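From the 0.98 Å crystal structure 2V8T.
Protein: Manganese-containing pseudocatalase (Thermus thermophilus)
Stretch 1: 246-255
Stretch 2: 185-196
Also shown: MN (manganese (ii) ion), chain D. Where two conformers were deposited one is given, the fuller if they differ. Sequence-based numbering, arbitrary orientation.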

# COMPACT_ATOMS: atom_id res chain seq x y z
N LEU A 246 -17.67 35.36 -13.06
CA LEU A 246 -19.02 35.20 -12.55
C LEU A 246 -19.04 34.73 -11.10
O LEU A 246 -20.01 34.96 -10.37
CB LEU A 246 -19.83 34.26 -13.43
CG LEU A 246 -20.01 34.75 -14.88
CD1 LEU A 246 -20.84 33.71 -15.65
CD2 LEU A 246 -20.58 36.18 -14.94
N ILE A 247 -17.98 34.00 -10.70
CA ILE A 247 -17.79 33.54 -9.33
C ILE A 247 -16.69 34.34 -8.66
O ILE A 247 -16.80 34.70 -7.48
CB ILE A 247 -17.49 32.02 -9.29
CG1 ILE A 247 -18.65 31.21 -9.84
CG2 ILE A 247 -17.10 31.59 -7.87
CD1 ILE A 247 -18.28 29.74 -10.14
N TRP A 248 -15.56 34.53 -9.36
CA TRP A 248 -14.42 35.26 -8.81
C TRP A 248 -14.65 36.77 -8.96
O TRP A 248 -14.25 37.39 -9.95
CB TRP A 248 -13.11 34.82 -9.45
CG TRP A 248 -11.91 35.38 -8.78
CD1 TRP A 248 -11.04 36.31 -9.28
CD2 TRP A 248 -11.49 35.11 -7.46
NE1 TRP A 248 -10.08 36.60 -8.36
CE2 TRP A 248 -10.33 35.88 -7.21
CE3 TRP A 248 -12.00 34.30 -6.40
CZ2 TRP A 248 -9.69 35.89 -5.99
CZ3 TRP A 248 -11.36 34.34 -5.17
CH2 TRP A 248 -10.21 35.12 -4.96
N LYS A 249 -15.37 37.30 -7.99
CA LYS A 249 -15.80 38.68 -7.92
C LYS A 249 -16.06 39.00 -6.48
O LYS A 249 -16.15 38.10 -5.62
CB LYS A 249 -17.04 38.94 -8.79
CG LYS A 249 -18.27 38.24 -8.31
CD LYS A 249 -19.50 38.53 -9.12
CE LYS A 249 -20.80 37.98 -8.49
NZ LYS A 249 -20.88 36.45 -8.13
N GLY A 250 -16.26 40.27 -6.16
CA GLY A 250 -16.50 40.67 -4.80
C GLY A 250 -15.27 40.69 -3.96
O GLY A 250 -14.14 40.77 -4.41
N ALA A 251 -15.48 40.61 -2.66
CA ALA A 251 -14.44 40.94 -1.70
C ALA A 251 -13.47 39.80 -1.50
O ALA A 251 -13.84 38.62 -1.40
CB ALA A 251 -15.08 41.27 -0.33
N SER A 252 -12.20 40.16 -1.33
CA SER A 252 -11.18 39.22 -0.88
C SER A 252 -11.36 38.95 0.60
O SER A 252 -11.48 39.92 1.39
CB SER A 252 -9.81 39.87 -1.05
OG SER A 252 -8.79 39.09 -0.41
N PRO A 253 -11.26 37.71 1.06
CA PRO A 253 -11.23 37.46 2.53
C PRO A 253 -10.04 38.11 3.22
O PRO A 253 -10.11 38.38 4.43
CB PRO A 253 -11.19 35.92 2.61
CG PRO A 253 -11.79 35.48 1.31
CD PRO A 253 -11.31 36.44 0.29
N GLU A 254 -8.94 38.37 2.52
CA GLU A 254 -7.75 38.87 3.19
C GLU A 254 -7.93 40.32 3.65
O GLU A 254 -7.50 40.68 4.73
CB GLU A 254 -6.53 38.88 2.24
CG GLU A 254 -6.10 37.60 1.59
CD GLU A 254 -5.81 36.53 2.52
OE1 GLU A 254 -5.22 36.76 3.60
OE2 GLU A 254 -6.13 35.38 2.11
N ASP A 255 -8.52 41.14 2.82
CA ASP A 255 -8.52 42.59 3.06
C ASP A 255 -9.76 43.29 2.60
O ASP A 255 -9.82 44.52 2.67
CB ASP A 255 -7.29 43.26 2.44
CG ASP A 255 -7.25 43.16 0.95
OD1 ASP A 255 -8.21 42.66 0.32
OD2 ASP A 255 -6.21 43.64 0.36
MN MN D . -4.63 25.29 -4.48
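Stretch 2 185-196: GGVHAAAYGKAL

A helix that packs against an irregular segment has no partner axis to align with, so the fit depends on side chains: small residues on the helix let the segment come close, and one long residue reaches out to the segment's backbone. The contact between residues 185-196 and 246-255 of the manganese-containing pseudocatalase illustrates this well. Stretch 2 is helical throughout, part of a longer helix, with each backbone N from Ala 189 to Leu 196 bonded to the carbonyl four residues earlier. Stretch 1 has no regular helix or strand, so no crossing angle applies, but the register gives a direction. Ile 247 lies nearest Ala 195 (CA to CA 6.0 Å), Trp 248 nearest Ala 191 (CA to CA 6.1 Å), Pro 253 nearest Ala 190 (CA to CA 6.8 Å) and Glu 254 nearest Gly 186 (CA to CA 8.2 Å): as stretch 1 advances, it runs back along the helix.

The most telling side chain is that of Lys 194. Its CA-to-CB bond points toward stretch 1, and with chi1 m, chi2 and chi3 t and chi4 m the chain is extended until its last turn. This carries NZ to two backbone carbonyls, and the ammonium group donates to Lys 249 O and to Ala 251 O, with NZ 2.9 Å from each oxygen. A loop without regular backbone pairing is thus held by a side chain that bonds on both sides of Gly 250. The aliphatic part of the lysine is used as well, its CD lying 3.6 Å from Ile 247 O and 4.1 Å from Trp 248 CE3. Lys 249, by contrast, starts away from the helix; chi1 p and a final m turn bring its NZ back to Leu 246 O at 2.8 Å.

Trp 248 solves a different problem. Its CA-to-CB bond points sideways, yet chi1 t and chi2 of -112° bring the indole to the helix. Val 187, itself t, places CG1 over one face of the six-membered ring, 4.2 Å from the centroid, in a CH-pi contact. Ala 190 CB sits at the ring edge, 3.8 Å from Trp 248 CZ3. The small alanine side chains let the ring approach the helix backbone, with Trp 248 CZ3 only 3.6 Å from Ala 191 N. Ile 247, m at chi1 and t at chi2, points toward the helix and brings CG2 to 3.7 Å from Ala 195 N.

Ala 190 also meets Pro 253, whose CD lies 3.7 Å from its CB. Beyond it, Glu 254 folds back through two m torsions, so that its OE2 comes 4.4 Å from Gly 186 CA. A CB on this glycine would lie about 3.1 Å from that oxygen, a tight fit. Water 1 links the pair, donating to Gly 186 O at 2.8 Å from its oxygen and weakly to Glu 254 OE2 at 3.5 Å. His 188 points away from stretch 1, and its ND1 binds the manganese ion MN at 2.2 Å.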

# COMPACT_ATOMS: atom_id res chain seq x y z
N GLY A 185 -3.13 29.62 -2.31
CA GLY A 185 -4.12 28.75 -1.68
C GLY A 185 -5.21 29.53 -1.04
O GLY A 185 -6.36 29.08 -0.95
N GLY A 186 -4.92 30.76 -0.58
CA GLY A 186 -5.96 31.64 -0.12
C GLY A 186 -6.92 32.00 -1.22
O GLY A 186 -8.16 32.05 -1.00
N VAL A 187 -6.42 32.26 -2.42
CA VAL A 187 -7.27 32.54 -3.57
C VAL A 187 -8.16 31.32 -3.86
O VAL A 187 -9.36 31.46 -4.07
CB VAL A 187 -6.42 32.91 -4.80
CG1 VAL A 187 -7.26 32.93 -6.07
CG2 VAL A 187 -5.76 34.28 -4.55
N HIS A 188 -7.55 30.11 -3.89
CA HIS A 188 -8.36 28.95 -4.24
C HIS A 188 -9.43 28.67 -3.19
O HIS A 188 -10.56 28.35 -3.55
CB HIS A 188 -7.44 27.73 -4.41
CG HIS A 188 -6.48 27.87 -5.53
ND1 HIS A 188 -5.43 27.00 -5.66
CD2 HIS A 188 -6.41 28.81 -6.53
CE1 HIS A 188 -4.76 27.40 -6.74
NE2 HIS A 188 -5.31 28.48 -7.28
N ALA A 189 -9.09 28.75 -1.90
CA ALA A 189 -10.09 28.57 -0.86
C ALA A 189 -11.20 29.59 -0.98
O ALA A 189 -12.39 29.30 -0.84
CB ALA A 189 -9.47 28.62 0.53
N ALA A 190 -10.81 30.85 -1.23
CA ALA A 190 -11.83 31.91 -1.41
C ALA A 190 -12.72 31.61 -2.61
O ALA A 190 -13.93 31.86 -2.56
CB ALA A 190 -11.12 33.27 -1.58
N ALA A 191 -12.13 31.12 -3.71
CA ALA A 191 -12.88 30.87 -4.91
C ALA A 191 -13.88 29.73 -4.70
O ALA A 191 -15.05 29.82 -5.08
CB ALA A 191 -11.95 30.55 -6.09
N TYR A 192 -13.42 28.63 -4.09
CA TYR A 192 -14.34 27.54 -3.78
C TYR A 192 -15.39 27.96 -2.76
O TYR A 192 -16.56 27.54 -2.84
CB TYR A 192 -13.58 26.29 -3.33
CG TYR A 192 -12.73 25.68 -4.43
CD1 TYR A 192 -13.21 25.52 -5.72
CD2 TYR A 192 -11.42 25.27 -4.18
CE1 TYR A 192 -12.43 24.92 -6.71
CE2 TYR A 192 -10.63 24.69 -5.17
CZ TYR A 192 -11.15 24.51 -6.44
OH TYR A 192 -10.43 23.96 -7.47
N GLY A 193 -15.00 28.82 -1.82
CA GLY A 193 -15.97 29.33 -0.87
C GLY A 193 -17.05 30.19 -1.56
O GLY A 193 -18.24 30.07 -1.25
N LYS A 194 -16.62 31.06 -2.48
CA LYS A 194 -17.58 31.85 -3.27
C LYS A 194 -18.47 30.96 -4.12
O LYS A 194 -19.67 31.22 -4.26
CB LYS A 194 -16.81 32.88 -4.13
CG LYS A 194 -16.24 34.03 -3.32
CD LYS A 194 -15.34 34.93 -4.18
CE LYS A 194 -14.66 36.04 -3.41
NZ LYS A 194 -15.65 37.09 -3.00
N ALA A 195 -17.91 29.89 -4.70
CA ALA A 195 -18.72 28.98 -5.47
C ALA A 195 -19.80 28.32 -4.57
O ALA A 195 -20.96 28.23 -4.95
CB ALA A 195 -17.84 27.91 -6.11
N LEU A 196 -19.39 27.88 -3.37
CA LEU A 196 -20.37 27.29 -2.44
C LEU A 196 -21.40 28.32 -2.01
O LEU A 196 -22.59 27.97 -1.88
CB LEU A 196 -19.64 26.72 -1.22
CG LEU A 196 -18.92 25.40 -1.48
CD1 LEU A 196 -17.88 25.12 -0.41
CD2 LEU A 196 -19.92 24.27 -1.64
O HOH W 1 -8.91 33.47 1.28
O HOH W 2 -3.05 23.81 -4.26